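Local coordinates for protein flavin-dependent monooxygenase, oxygenase subunit HsaA (Rhodococcus sp., PDB 2RFQ) that hydroxylates the phenolic ring of the secosteroid 3-HSA to the catechol 3,4-DHSA during cholesterol catabolism, using reduced FMN and molecular oxygen, at residues N93-L98 against F166-I171; S118-M123 against M231-I236; P373-V378 against I389-V394. All coordinates share one frame; numbering follows the deposited sequence.

How the interactions relate
Interactions 1 and 2 adjoin, their centres 9 Å apart, and their segments alternate along the chain; helix 80-96, the beta domain and the start of helix 233-266 meet there. Y120 OH of interaction 2 lies 2.7 Å from H95 ND1 of interaction 1, a probable hydrogen bond, and W94 CZ3 packs 3.3 Å from W233 CE3. By similarity S118, S119 and Y120 bind FMN, consistent with this junction bordering the flavin site. Interaction 3, at the C-terminus, is centred about 14 Å from the centre of interaction 2 and touches it lightly, P232 CB to V394 O; its M393 side chain lies about 4 Å from the side chain of A369, another predicted FMN residue.

Interaction 1: N93-L98 against F166-I171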
ATOM      1  N   ASN A  93     -21.107 -28.640 -13.563  1.00  8.73           N
ATOM      2  CA  ASN A  93     -21.013 -29.985 -14.173  1.00  8.31           C
ATOM      3  C   ASN A  93     -20.102 -30.898 -13.364  1.00  9.58           C
ATOM      4  O   ASN A  93     -20.272 -32.119 -13.364  1.00 10.74           O
ATOM      5  CB  ASN A  93     -20.611 -29.892 -15.653  1.00  8.59           C
ATOM      6  CG  ASN A  93     -21.729 -29.284 -16.510  1.00  8.99           C
ATOM      7  OD1 ASN A  93     -22.852 -29.088 -16.030  1.00  9.08           O
ATOM      8  ND2 ASN A  93     -21.420 -28.951 -17.761  1.00 10.50           N
ATOM      9  N   TRP A  94     -19.169 -30.279 -12.657  1.00  9.09           N
ATOM     10  CA  TRP A  94     -18.361 -30.958 -11.656  1.00  8.75           C
ATOM     11  C   TRP A  94     -19.247 -31.292 -10.437  1.00  9.38           C
ATOM     12  O   TRP A  94     -19.250 -32.418  -9.933  1.00  9.32           O
ATOM     13  CB  TRP A  94     -17.174 -30.052 -11.243  1.00  9.25           C
ATOM     14  CG  TRP A  94     -16.266 -30.632 -10.174  1.00  8.98           C
ATOM     15  CD1 TRP A  94     -15.102 -31.335 -10.372  1.00  9.59           C
ATOM     16  CD2 TRP A  94     -16.446 -30.547  -8.748  1.00  9.51           C
ATOM     17  NE1 TRP A  94     -14.559 -31.719  -9.152  1.00  8.68           N
ATOM     18  CE2 TRP A  94     -15.355 -31.231  -8.146  1.00  9.31           C
ATOM     19  CE3 TRP A  94     -17.410 -29.949  -7.924  1.00  7.84           C
ATOM     20  CZ2 TRP A  94     -15.209 -31.341  -6.770  1.00 10.34           C
ATOM     21  CZ3 TRP A  94     -17.262 -30.079  -6.515  1.00  9.90           C
ATOM     22  CH2 TRP A  94     -16.177 -30.769  -5.974  1.00  9.71           C
ATOM     23  N   HIS A  95     -19.993 -30.305  -9.957  1.00  8.82           N
ATOM     24  CA  HIS A  95     -20.846 -30.511  -8.774  1.00  9.32           C
ATOM     25  C   HIS A  95     -21.875 -31.617  -9.023  1.00  9.79           C
ATOM     26  O   HIS A  95     -22.066 -32.501  -8.172  1.00  8.82           O
ATOM     27  CB  HIS A  95     -21.551 -29.194  -8.386  1.00  9.50           C
ATOM     28  CG  HIS A  95     -22.222 -29.237  -7.041  1.00 10.07           C
ATOM     29  ND1 HIS A  95     -23.009 -28.204  -6.581  1.00  9.47           N
ATOM     30  CD2 HIS A  95     -22.215 -30.174  -6.056  1.00 10.41           C
ATOM     31  CE1 HIS A  95     -23.465 -28.497  -5.371  1.00  9.85           C
ATOM     32  NE2 HIS A  95     -22.984 -29.680  -5.021  1.00 10.65           N
ATOM     33  N   LEU A  96     -22.502 -31.616 -10.201  1.00  9.87           N
ATOM     34  CA  LEU A  96     -23.517 -32.630 -10.479  1.00 10.63           C
ATOM     35  C   LEU A  96     -22.950 -34.052 -10.497  1.00 10.12           C
ATOM     36  O   LEU A  96     -23.659 -35.004 -10.195  1.00 10.32           O
ATOM     37  CB  LEU A  96     -24.253 -32.332 -11.788  1.00 11.46           C
ATOM     38  CG  LEU A  96     -25.501 -33.185 -12.043  1.00 11.93           C
ATOM     39  CD1 LEU A  96     -26.555 -33.004 -10.962  1.00 12.28           C
ATOM     40  CD2 LEU A  96     -26.104 -32.909 -13.437  1.00 12.78           C
ATOM     41  N   ALA A  97     -21.677 -34.197 -10.861  1.00  9.51           N
ATOM     42  CA  ALA A  97     -20.998 -35.499 -10.853  1.00 10.23           C
ATOM     43  C   ALA A  97     -21.013 -36.156  -9.474  1.00 10.37           C
ATOM     44  O   ALA A  97     -20.807 -37.360  -9.369  1.00 10.31           O
ATOM     45  CB  ALA A  97     -19.561 -35.331 -11.313  1.00 10.44           C
ATOM     46  N   LEU A  98     -21.217 -35.338  -8.431  1.00 10.16           N
ATOM     47  CA  LEU A  98     -21.209 -35.810  -7.054  1.00 10.65           C
ATOM     48  C   LEU A  98     -22.600 -36.235  -6.589  1.00 10.34           C
ATOM     49  O   LEU A  98     -22.720 -36.993  -5.621  1.00  9.78           O
ATOM     50  CB  LEU A  98     -20.625 -34.755  -6.101  1.00 11.17           C
ATOM     51  CG  LEU A  98     -19.232 -34.192  -6.426  1.00 14.28           C
ATOM     52  CD1 LEU A  98     -18.887 -33.025  -5.496  1.00 13.38           C
ATOM     53  CD2 LEU A  98     -18.204 -35.279  -6.288  1.00 14.83           C
ATOM     54  N   PHE A 166     -26.649 -28.758   5.642  1.00 11.12           N
ATOM     55  CA  PHE A 166     -26.613 -27.733   4.600  1.00 10.96           C
ATOM     56  C   PHE A 166     -26.344 -28.431   3.300  1.00 10.71           C
ATOM     57  O   PHE A 166     -25.349 -29.147   3.169  1.00 10.47           O
ATOM     58  CB  PHE A 166     -25.555 -26.680   4.864  1.00 11.88           C
ATOM     59  CG  PHE A 166     -25.743 -25.438   4.032  1.00 13.96           C
ATOM     60  CD1 PHE A 166     -26.401 -24.329   4.563  1.00 16.48           C
ATOM     61  CD2 PHE A 166     -25.297 -25.392   2.712  1.00 17.14           C
ATOM     62  CE1 PHE A 166     -26.600 -23.177   3.789  1.00 19.08           C
ATOM     63  CE2 PHE A 166     -25.484 -24.253   1.929  1.00 17.76           C
ATOM     64  CZ  PHE A 166     -26.144 -23.139   2.470  1.00 17.20           C
ATOM     65  N   VAL A 167     -27.238 -28.224   2.336  1.00  9.88           N
ATOM     66  CA  VAL A 167     -27.276 -29.054   1.134  1.00 10.03           C
ATOM     67  C   VAL A 167     -27.459 -28.186  -0.110  1.00  9.64           C
ATOM     68  O   VAL A 167     -27.701 -26.978  -0.002  1.00 10.12           O
ATOM     69  CB  VAL A 167     -28.472 -30.039   1.212  1.00  9.94           C
ATOM     70  CG1 VAL A 167     -28.384 -30.918   2.458  1.00  9.90           C
ATOM     71  CG2 VAL A 167     -29.790 -29.263   1.217  1.00 10.40           C
ATOM     72  N   SER A 168     -27.353 -28.813  -1.277  1.00  9.92           N
ATOM     73  CA  SER A 168     -27.838 -28.212  -2.513  1.00 10.01           C
ATOM     74  C   SER A 168     -29.061 -28.970  -2.998  1.00 10.06           C
ATOM     75  O   SER A 168     -29.039 -30.201  -3.094  1.00  9.88           O
ATOM     76  CB  SER A 168     -26.766 -28.243  -3.612  1.00  9.98           C
ATOM     77  OG  SER A 168     -25.654 -27.437  -3.246  1.00  9.81           O
ATOM     78  N   PHE A 169     -30.117 -28.223  -3.306  1.00  9.57           N
ATOM     79  CA  PHE A 169     -31.319 -28.791  -3.907  1.00  9.24           C
ATOM     80  C   PHE A 169     -31.232 -28.635  -5.413  1.00  9.15           C
ATOM     81  O   PHE A 169     -31.090 -27.511  -5.923  1.00  8.57           O
ATOM     82  CB  PHE A 169     -32.557 -28.050  -3.394  1.00  8.70           C
ATOM     83  CG  PHE A 169     -32.684 -28.040  -1.892  1.00  7.34           C
ATOM     84  CD1 PHE A 169     -33.203 -29.148  -1.210  1.00  7.51           C
ATOM     85  CD2 PHE A 169     -32.283 -26.926  -1.160  1.00  8.30           C
ATOM     86  CE1 PHE A 169     -33.298 -29.122   0.177  1.00  9.14           C
ATOM     87  CE2 PHE A 169     -32.397 -26.897   0.244  1.00  8.35           C
ATOM     88  CZ  PHE A 169     -32.905 -27.987   0.903  1.00  9.36           C
ATOM     89  N   LEU A 170     -31.338 -29.751  -6.135  1.00  8.55           N
ATOM     90  CA  LEU A 170     -31.328 -29.721  -7.603  1.00  8.64           C
ATOM     91  C   LEU A 170     -32.784 -29.651  -8.084  1.00  8.84           C
ATOM     92  O   LEU A 170     -33.578 -30.560  -7.803  1.00  9.63           O
ATOM     93  CB  LEU A 170     -30.653 -30.993  -8.168  1.00  8.43           C
ATOM     94  CG  LEU A 170     -30.739 -31.251  -9.687  1.00  8.70           C
ATOM     95  CD1 LEU A 170     -29.970 -30.215 -10.516  1.00 11.01           C
ATOM     96  CD2 LEU A 170     -30.233 -32.702  -9.993  1.00  8.54           C
ATOM     97  N   ILE A 171     -33.128 -28.566  -8.775  1.00  9.16           N
ATOM     98  CA  ILE A 171     -34.515 -28.285  -9.147  1.00  8.81           C
ATOM     99  C   ILE A 171     -34.605 -27.951 -10.641  1.00  8.88           C
ATOM    100  O   ILE A 171     -33.780 -27.162 -11.139  1.00  9.00           O
ATOM    101  CB  ILE A 171     -35.076 -27.101  -8.308  1.00  8.92           C
ATOM    102  CG1 ILE A 171     -34.881 -27.391  -6.810  1.00  9.75           C
ATOM    103  CG2 ILE A 171     -36.556 -26.849  -8.658  1.00  7.25           C
ATOM    104  CD1 ILE A 171     -35.612 -26.428  -5.820  1.00  9.28           C
TER
HETATM  105  O   HOH W   1     -24.155 -29.781  -2.273  1.00  9.16           O
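H95 reaches from the last turns of helix 80-96 to the side chain of S168, its imidazole meeting the serine hydroxyl at the ring edge. The pair joins the N-terminal helical domain of the acyl-CoA dehydrogenase fold to strand 162-172 of its beta domain. With CG anti to the backbone N (chi1 -169°), the imidazole is carried off the helix toward the strand, and H95 CE1 stops 3.2 Å from S168 OG, close to the ring plane. No direct hydrogen bond links the two residues. A water instead bridges them, 3.0 Å from H95 NE2 and 2.9 Å from S168 OG, and it too lies at the imidazole edge. The other ring nitrogen, ND1, is hydrogen-bonded to Y120 OH, so both nitrogens of this buried ring have partners, and together these would fix its rotation. One residue further along, L96 makes the apolar half of the contact with L170, on the same side of the strand as S168. V107 of helix 101-108 touches both leucines. The two leucine side chains cross at about a right angle and meet through one methyl each, L96 CD1 lying 3.8 Å from L170 CD2.

Interaction 2: S118-M123 against M231-I236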
ATOM      1  N   SER A 118     -26.719 -21.808 -10.472  1.00  8.47           N
ATOM      2  CA  SER A 118     -26.735 -22.037  -9.023  1.00  8.28           C
ATOM      3  C   SER A 118     -26.968 -20.786  -8.234  1.00  8.73           C
ATOM      4  O   SER A 118     -26.869 -19.674  -8.758  1.00  8.64           O
ATOM      5  CB  SER A 118     -25.394 -22.614  -8.562  1.00  9.34           C
ATOM      6  OG  SER A 118     -24.382 -21.615  -8.717  1.00  9.85           O
ATOM      7  N   SER A 119     -27.251 -20.981  -6.951  1.00  8.31           N
ATOM      8  CA  SER A 119     -27.124 -19.897  -5.986  1.00  8.86           C
ATOM      9  C   SER A 119     -26.851 -20.612  -4.680  1.00  9.80           C
ATOM     10  O   SER A 119     -27.740 -21.251  -4.131  1.00  9.61           O
ATOM     11  CB  SER A 119     -28.405 -19.063  -5.924  1.00  9.30           C
ATOM     12  OG  SER A 119     -28.298 -18.020  -4.955  1.00 11.17           O
ATOM     13  N   TYR A 120     -25.600 -20.568  -4.222  1.00 10.98           N
ATOM     14  CA  TYR A 120     -25.225 -21.428  -3.076  1.00 11.69           C
ATOM     15  C   TYR A 120     -25.422 -20.796  -1.710  1.00 12.66           C
ATOM     16  O   TYR A 120     -25.456 -21.513  -0.688  1.00 12.86           O
ATOM     17  CB  TYR A 120     -23.785 -21.928  -3.218  1.00 12.31           C
ATOM     18  CG  TYR A 120     -23.552 -22.905  -4.347  1.00 12.31           C
ATOM     19  CD1 TYR A 120     -24.181 -24.158  -4.369  1.00 10.83           C
ATOM     20  CD2 TYR A 120     -22.673 -22.588  -5.390  1.00 12.90           C
ATOM     21  CE1 TYR A 120     -23.928 -25.065  -5.428  1.00 11.01           C
ATOM     22  CE2 TYR A 120     -22.414 -23.472  -6.431  1.00 12.21           C
ATOM     23  CZ  TYR A 120     -23.055 -24.718  -6.449  1.00 13.32           C
ATOM     24  OH  TYR A 120     -22.802 -25.626  -7.464  1.00 12.37           O
ATOM     25  N   ALA A 121     -25.576 -19.468  -1.672  1.00 12.40           N
ATOM     26  CA  ALA A 121     -25.850 -18.776  -0.411  1.00 13.52           C
ATOM     27  C   ALA A 121     -27.232 -19.184   0.099  1.00 14.23           C
ATOM     28  O   ALA A 121     -28.141 -19.426  -0.700  1.00 13.95           O
ATOM     29  CB  ALA A 121     -25.806 -17.271  -0.609  1.00 13.64           C
ATOM     30  N   PRO A 122     -27.408 -19.271   1.428  1.00 15.66           N
ATOM     31  CA  PRO A 122     -28.706 -19.739   1.898  1.00 16.45           C
ATOM     32  C   PRO A 122     -29.774 -18.665   1.760  1.00 17.16           C
ATOM     33  O   PRO A 122     -29.837 -17.737   2.573  1.00 18.05           O
ATOM     34  CB  PRO A 122     -28.464 -20.059   3.380  1.00 17.13           C
ATOM     35  CG  PRO A 122     -27.295 -19.201   3.780  1.00 17.30           C
ATOM     36  CD  PRO A 122     -26.466 -18.986   2.533  1.00 16.15           C
HETATM   37  N   MSE A 123     -30.589 -18.791   0.720  1.00 16.94           N
HETATM   38  CA  MSE A 123     -31.698 -17.870   0.481  1.00 18.31           C
HETATM   39  C   MSE A 123     -33.017 -18.624   0.339  1.00 16.71           C
HETATM   40  O   MSE A 123     -34.001 -18.119  -0.228  1.00 15.89           O
HETATM   41  CB  MSE A 123     -31.385 -16.965  -0.721  1.00 17.81           C
HETATM   42  CG  MSE A 123     -30.261 -16.001  -0.388  1.00 19.46           C
HETATM   43 SE   MSE A 123     -29.881 -14.751  -1.849  1.00 27.20          SE
HETATM   44  CE  MSE A 123     -28.525 -15.769  -2.752  1.00 26.59           C
HETATM   45  N   MSE A 231     -11.516 -33.539  -5.493  1.00  6.19           N
HETATM   46  CA  MSE A 231     -11.006 -32.215  -5.107  1.00  6.25           C
HETATM   47  C   MSE A 231     -11.932 -31.562  -4.077  1.00  5.68           C
HETATM   48  O   MSE A 231     -13.136 -31.721  -4.169  1.00  6.28           O
HETATM   49  CB  MSE A 231     -10.888 -31.295  -6.327  1.00  6.82           C
HETATM   50  CG  MSE A 231      -9.840 -31.759  -7.317  1.00  7.21           C
HETATM   51 SE   MSE A 231      -8.042 -31.170  -6.772  1.00 13.23          SE
HETATM   52  CE  MSE A 231      -8.268 -29.228  -7.086  1.00 10.09           C
ATOM     53  N   PRO A 232     -11.360 -30.820  -3.107  1.00  6.25           N
ATOM     54  CA  PRO A 232     -12.178 -30.167  -2.090  1.00  6.83           C
ATOM     55  C   PRO A 232     -12.991 -29.003  -2.644  1.00  6.78           C
ATOM     56  O   PRO A 232     -12.453 -28.186  -3.392  1.00  5.78           O
ATOM     57  CB  PRO A 232     -11.139 -29.689  -1.047  1.00  6.91           C
ATOM     58  CG  PRO A 232      -9.892 -29.497  -1.811  1.00  6.55           C
ATOM     59  CD  PRO A 232      -9.919 -30.598  -2.887  1.00  6.65           C
ATOM     60  N   TRP A 233     -14.281 -28.951  -2.284  1.00  7.06           N
ATOM     61  CA  TRP A 233     -15.143 -27.826  -2.666  1.00  7.13           C
ATOM     62  C   TRP A 233     -14.545 -26.482  -2.255  1.00  6.88           C
ATOM     63  O   TRP A 233     -14.698 -25.492  -2.989  1.00  6.58           O
ATOM     64  CB  TRP A 233     -16.523 -27.996  -2.017  1.00  8.64           C
ATOM     65  CG  TRP A 233     -17.571 -26.963  -2.413  1.00  9.31           C
ATOM     66  CD1 TRP A 233     -18.207 -26.100  -1.571  1.00 12.18           C
ATOM     67  CD2 TRP A 233     -18.142 -26.736  -3.722  1.00 10.05           C
ATOM     68  NE1 TRP A 233     -19.118 -25.340  -2.265  1.00 10.72           N
ATOM     69  CE2 TRP A 233     -19.107 -25.710  -3.581  1.00 10.84           C
ATOM     70  CE3 TRP A 233     -17.931 -27.290  -4.987  1.00 11.90           C
ATOM     71  CZ2 TRP A 233     -19.869 -25.236  -4.656  1.00  9.88           C
ATOM     72  CZ3 TRP A 233     -18.680 -26.798  -6.078  1.00 10.72           C
ATOM     73  CH2 TRP A 233     -19.644 -25.785  -5.895  1.00 10.70           C
ATOM     74  N   GLY A 234     -13.890 -26.443  -1.092  1.00  6.62           N
ATOM     75  CA  GLY A 234     -13.310 -25.197  -0.579  1.00  6.51           C
ATOM     76  C   GLY A 234     -12.219 -24.616  -1.471  1.00  5.57           C
ATOM     77  O   GLY A 234     -11.892 -23.428  -1.369  1.00  5.77           O
ATOM     78  N   THR A 235     -11.597 -25.474  -2.298  1.00  5.05           N
ATOM     79  CA  THR A 235     -10.742 -24.997  -3.383  1.00  5.93           C
ATOM     80  C   THR A 235     -11.485 -24.796  -4.722  1.00  5.99           C
ATOM     81  O   THR A 235     -11.331 -23.775  -5.384  1.00  5.75           O
ATOM     82  CB  THR A 235      -9.531 -25.934  -3.585  1.00  6.68           C
ATOM     83  OG1 THR A 235      -8.717 -25.888  -2.408  1.00  7.47           O
ATOM     84  CG2 THR A 235      -8.684 -25.479  -4.784  1.00  7.40           C
ATOM     85  N   ILE A 236     -12.266 -25.788  -5.122  1.00  5.48           N
ATOM     86  CA  ILE A 236     -12.911 -25.766  -6.443  1.00  5.28           C
ATOM     87  C   ILE A 236     -13.830 -24.569  -6.656  1.00  5.31           C
ATOM     88  O   ILE A 236     -13.765 -23.896  -7.714  1.00  6.16           O
ATOM     89  CB  ILE A 236     -13.703 -27.090  -6.632  1.00  4.54           C
ATOM     90  CG1 ILE A 236     -12.698 -28.258  -6.764  1.00  5.45           C
ATOM     91  CG2 ILE A 236     -14.696 -26.999  -7.817  1.00  4.62           C
ATOM     92  CD1 ILE A 236     -11.978 -28.337  -8.162  1.00  7.59           C
TER
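Y120 and W233 carry this contact between them, as an edge-to-face (T-shaped) aromatic pair. The six-membered ring of W233 turns its edge to the face of Y120, with the planes at 80° and the ring centroids 5.1 Å apart. CZ2 and CH2 do the touching. W233 CZ2 sits off-centre above the phenol ring, 3.6 Å from Y120 CE2, while W233 CH2 reaches past the rim to lie 3.5 Å from Y120 OH. From the first turn of helix 233-266, W233 swings its indole away from its own backbone nitrogen (chi1 -175°) and so extends it this far. On the opposite face of the phenol ring lies CB of S118, so Y120 is held between its own strand end and the incoming tryptophan. Its hydroxyl is hydrogen-bonded to H95 ND1, which ties down the far end of the ring as well. A leucine in place of Y120 would remove the flat face against which W233 packs and would probably leave H95 ND1 without its hydroxyl partner. By similarity S118, S119 and Y120 belong to the FMN site, and the contact is therefore likely to border the flavin pocket. Further rings extend the aromatic cluster: H237 stacks on W233 and meets Y120 edge-to-face, and F210 adjoins the indole. P232 is the N-cap of helix 233-266, its carbonyl oxygen accepting from the backbone N of both T235 and I236. The contact thus joins the end of strand 116-119 in the beta domain to the start of the long C-terminal-domain helix 233-266, with helix 80-96 contributing I88 against S118.

Interaction 3: P373-V378 against I389-V394; sequences PERAYV and ITDTMV
R375 and D391 form a two-pronged, side-on salt bridge in which each carboxylate oxygen takes one guanidinium N-H. R375 NE donates to D391 OD2 at 2.9 Å and R375 NH2 donates to D391 OD1 at 2.9 Å, both bonds nearly straight. The carboxylate oxygens lie near the guanidinium plane and are met on their syn sides, but from out of the carboxylate plane, by 35° for R375 NH2; the planes of the two groups are turned 30° apart. R375 gets there fully extended, every torsion out to NE near 180°. D391 is held from its own segment too. D391 OD1 accepts the backbone N of M393 at 2.9 Å, closing an Asx turn, and this donor approaches from the opposite face of the carboxylate plane to R375 NH2. A water donates to both D391 OD2 and the carbonyl oxygen of R375, adding a second link between helix and tail. With these partners on its two oxygens, the carboxylate would have little freedom to rotate.

Around the salt bridge, the selenomethionine M393 packs over one face of the guanidinium. M393 CB lies 3.6 Å from R375 NH2, and the chain then bends at chi3, bringing M393 CE to 3.6 Å from R375 NH1. The selenium sits off-centre above the same face. M393 is also the centre of an inverse gamma turn.

In the C-terminal helical domain, the contact folds the tail 389-394 back on helix 373-384, the helix that precedes it. Helix 316-344 lies alongside: its R319 forms a salt bridge with V394 OXT, R323 binds M393 O, and V327 packs on A376 and Y377. Helix 373-384 also faces other subunits, E374 making a salt bridge to R282 of one neighbouring subunit and Y377 packing on A284 of another.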
ATOM      1  N   PRO A 373     -11.452 -11.518   1.822  1.00  8.13           N
ATOM      2  CA  PRO A 373     -10.082 -11.992   2.077  1.00  7.71           C
ATOM      3  C   PRO A 373      -9.805 -12.271   3.539  1.00  7.29           C
ATOM      4  O   PRO A 373      -9.137 -13.277   3.864  1.00  7.00           O
ATOM      5  CB  PRO A 373      -9.200 -10.860   1.534  1.00  7.49           C
ATOM      6  CG  PRO A 373     -10.080  -9.607   1.678  1.00  8.37           C
ATOM      7  CD  PRO A 373     -11.505 -10.071   1.497  1.00  9.24           C
ATOM      8  N   GLU A 374     -10.325 -11.425   4.442  1.00  7.46           N
ATOM      9  CA  GLU A 374     -10.065 -11.659   5.870  1.00  7.77           C
ATOM     10  C   GLU A 374     -10.623 -12.990   6.367  1.00  7.87           C
ATOM     11  O   GLU A 374     -10.036 -13.632   7.231  1.00  8.05           O
ATOM     12  CB  GLU A 374     -10.564 -10.502   6.722  1.00  8.46           C
ATOM     13  CG  GLU A 374      -9.754  -9.257   6.476  1.00 10.90           C
ATOM     14  CD  GLU A 374     -10.368  -8.330   5.435  1.00 13.77           C
ATOM     15  OE1 GLU A 374     -11.381  -8.675   4.760  1.00 11.56           O
ATOM     16  OE2 GLU A 374      -9.792  -7.226   5.304  1.00 16.94           O
ATOM     17  N   ARG A 375     -11.726 -13.445   5.790  1.00  7.33           N
ATOM     18  CA  ARG A 375     -12.271 -14.719   6.200  1.00  7.56           C
ATOM     19  C   ARG A 375     -11.203 -15.813   5.991  1.00  7.31           C
ATOM     20  O   ARG A 375     -10.923 -16.599   6.906  1.00  8.50           O
ATOM     21  CB  ARG A 375     -13.521 -15.037   5.375  1.00  7.60           C
ATOM     22  CG  ARG A 375     -14.079 -16.403   5.679  1.00  8.27           C
ATOM     23  CD  ARG A 375     -15.404 -16.623   4.951  1.00  7.83           C
ATOM     24  NE  ARG A 375     -16.003 -17.906   5.333  1.00 11.29           N
ATOM     25  CZ  ARG A 375     -17.233 -18.300   4.990  1.00 13.38           C
ATOM     26  NH1 ARG A 375     -18.029 -17.510   4.270  1.00 12.45           N
ATOM     27  NH2 ARG A 375     -17.680 -19.497   5.382  1.00 13.10           N
ATOM     28  N   ALA A 376     -10.612 -15.846   4.794  1.00  6.33           N
ATOM     29  CA  ALA A 376      -9.599 -16.867   4.493  1.00  6.39           C
ATOM     30  C   ALA A 376      -8.315 -16.628   5.287  1.00  6.05           C
ATOM     31  O   ALA A 376      -7.685 -17.590   5.755  1.00  6.57           O
ATOM     32  CB  ALA A 376      -9.308 -16.935   2.987  1.00  7.28           C
ATOM     33  N   TYR A 377      -7.922 -15.352   5.417  1.00  6.27           N
ATOM     34  CA  TYR A 377      -6.654 -15.017   6.091  1.00  6.14           C
ATOM     35  C   TYR A 377      -6.693 -15.373   7.567  1.00  6.01           C
ATOM     36  O   TYR A 377      -5.740 -15.969   8.097  1.00  6.48           O
ATOM     37  CB  TYR A 377      -6.317 -13.531   5.953  1.00  6.65           C
ATOM     38  CG  TYR A 377      -6.022 -13.046   4.554  1.00  5.53           C
ATOM     39  CD1 TYR A 377      -5.595 -13.923   3.544  1.00  7.69           C
ATOM     40  CD2 TYR A 377      -6.142 -11.699   4.256  1.00  7.79           C
ATOM     41  CE1 TYR A 377      -5.311 -13.453   2.230  1.00  6.83           C
ATOM     42  CE2 TYR A 377      -5.843 -11.203   2.961  1.00  8.32           C
ATOM     43  CZ  TYR A 377      -5.447 -12.092   1.956  1.00  7.59           C
ATOM     44  OH  TYR A 377      -5.170 -11.634   0.671  1.00  7.66           O
ATOM     45  N   VAL A 378      -7.803 -15.037   8.220  1.00  6.60           N
ATOM     46  CA  VAL A 378      -7.944 -15.365   9.642  1.00  6.53           C
ATOM     47  C   VAL A 378      -7.899 -16.877   9.811  1.00  6.99           C
ATOM     48  O   VAL A 378      -7.213 -17.384  10.706  1.00  6.70           O
ATOM     49  CB  VAL A 378      -9.232 -14.749  10.226  1.00  7.37           C
ATOM     50  CG1 VAL A 378      -9.535 -15.298  11.620  1.00  8.62           C
ATOM     51  CG2 VAL A 378      -9.090 -13.220  10.256  1.00  7.31           C
ATOM     52  N   ILE A 389     -10.402 -24.819  13.871  1.00 13.87           N
ATOM     53  CA  ILE A 389     -11.078 -24.134  12.771  1.00 13.90           C
ATOM     54  C   ILE A 389     -12.455 -24.745  12.566  1.00 13.89           C
ATOM     55  O   ILE A 389     -12.562 -25.962  12.433  1.00 14.51           O
ATOM     56  CB  ILE A 389     -10.261 -24.271  11.472  1.00 13.60           C
ATOM     57  CG1 ILE A 389      -9.001 -23.401  11.571  1.00 13.21           C
ATOM     58  CG2 ILE A 389     -11.118 -23.919  10.234  1.00 14.12           C
ATOM     59  CD1 ILE A 389      -7.931 -23.727  10.583  1.00 13.09           C
ATOM     60  N   THR A 390     -13.496 -23.915  12.542  1.00 13.34           N
ATOM     61  CA  THR A 390     -14.865 -24.403  12.289  1.00 14.29           C
ATOM     62  C   THR A 390     -15.450 -23.924  10.957  1.00 13.49           C
ATOM     63  O   THR A 390     -16.474 -24.441  10.503  1.00 14.08           O
ATOM     64  CB  THR A 390     -15.842 -23.990  13.401  1.00 14.28           C
ATOM     65  OG1 THR A 390     -15.865 -22.569  13.515  1.00 16.65           O
ATOM     66  CG2 THR A 390     -15.441 -24.600  14.760  1.00 16.66           C
ATOM     67  N   ASP A 391     -14.804 -22.941  10.338  1.00 12.90           N
ATOM     68  CA  ASP A 391     -15.257 -22.434   9.042  1.00 12.16           C
ATOM     69  C   ASP A 391     -15.178 -23.602   8.047  1.00 12.34           C
ATOM     70  O   ASP A 391     -14.157 -24.332   7.985  1.00 12.47           O
ATOM     71  CB  ASP A 391     -14.355 -21.269   8.632  1.00 11.92           C
ATOM     72  CG  ASP A 391     -14.817 -20.549   7.371  1.00 11.27           C
ATOM     73  OD1 ASP A 391     -15.632 -21.085   6.591  1.00 12.27           O
ATOM     74  OD2 ASP A 391     -14.309 -19.431   7.171  1.00 10.25           O
ATOM     75  N   THR A 392     -16.246 -23.798   7.280  1.00 12.05           N
ATOM     76  CA  THR A 392     -16.299 -24.916   6.339  1.00 12.89           C
ATOM     77  C   THR A 392     -15.856 -24.538   4.908  1.00 11.87           C
ATOM     78  O   THR A 392     -15.785 -25.411   4.034  1.00 11.74           O
ATOM     79  CB  THR A 392     -17.707 -25.520   6.262  1.00 12.81           C
ATOM     80  OG1 THR A 392     -18.592 -24.567   5.679  1.00 15.07           O
ATOM     81  CG2 THR A 392     -18.231 -25.879   7.662  1.00 15.20           C
HETATM   82  N   MSE A 393     -15.557 -23.256   4.684  1.00 11.24           N
HETATM   83  CA  MSE A 393     -15.179 -22.785   3.342  1.00 11.57           C
HETATM   84  C   MSE A 393     -13.657 -23.008   3.200  1.00  9.78           C
HETATM   85  O   MSE A 393     -12.834 -22.086   3.277  1.00  8.08           O
HETATM   86  CB  MSE A 393     -15.620 -21.335   3.095  1.00 11.58           C
HETATM   87  CG  MSE A 393     -15.381 -20.882   1.654  1.00 11.32           C
HETATM   88 SE   MSE A 393     -16.036 -19.043   1.417  1.00 20.19          SE
HETATM   89  CE  MSE A 393     -17.962 -19.396   1.185  1.00 16.55           C
ATOM     90  N   VAL A 394     -13.313 -24.274   3.027  1.00  8.53           N
ATOM     91  CA  VAL A 394     -11.911 -24.710   2.973  1.00  8.44           C
ATOM     92  C   VAL A 394     -11.865 -26.164   2.511  1.00  8.35           C
ATOM     93  O   VAL A 394     -10.896 -26.587   1.880  1.00  7.85           O
ATOM     94  CB  VAL A 394     -11.225 -24.597   4.364  1.00  8.59           C
ATOM     95  CG1 VAL A 394     -11.962 -25.471   5.403  1.00  8.65           C
ATOM     96  CG2 VAL A 394      -9.715 -24.995   4.281  1.00  9.66           C
ATOM     97  OXT VAL A 394     -12.826 -26.907   2.789  1.00  8.75           O
TER
HETATM   98  O   HOH W   2     -12.671 -17.841   8.771  1.00 12.55           O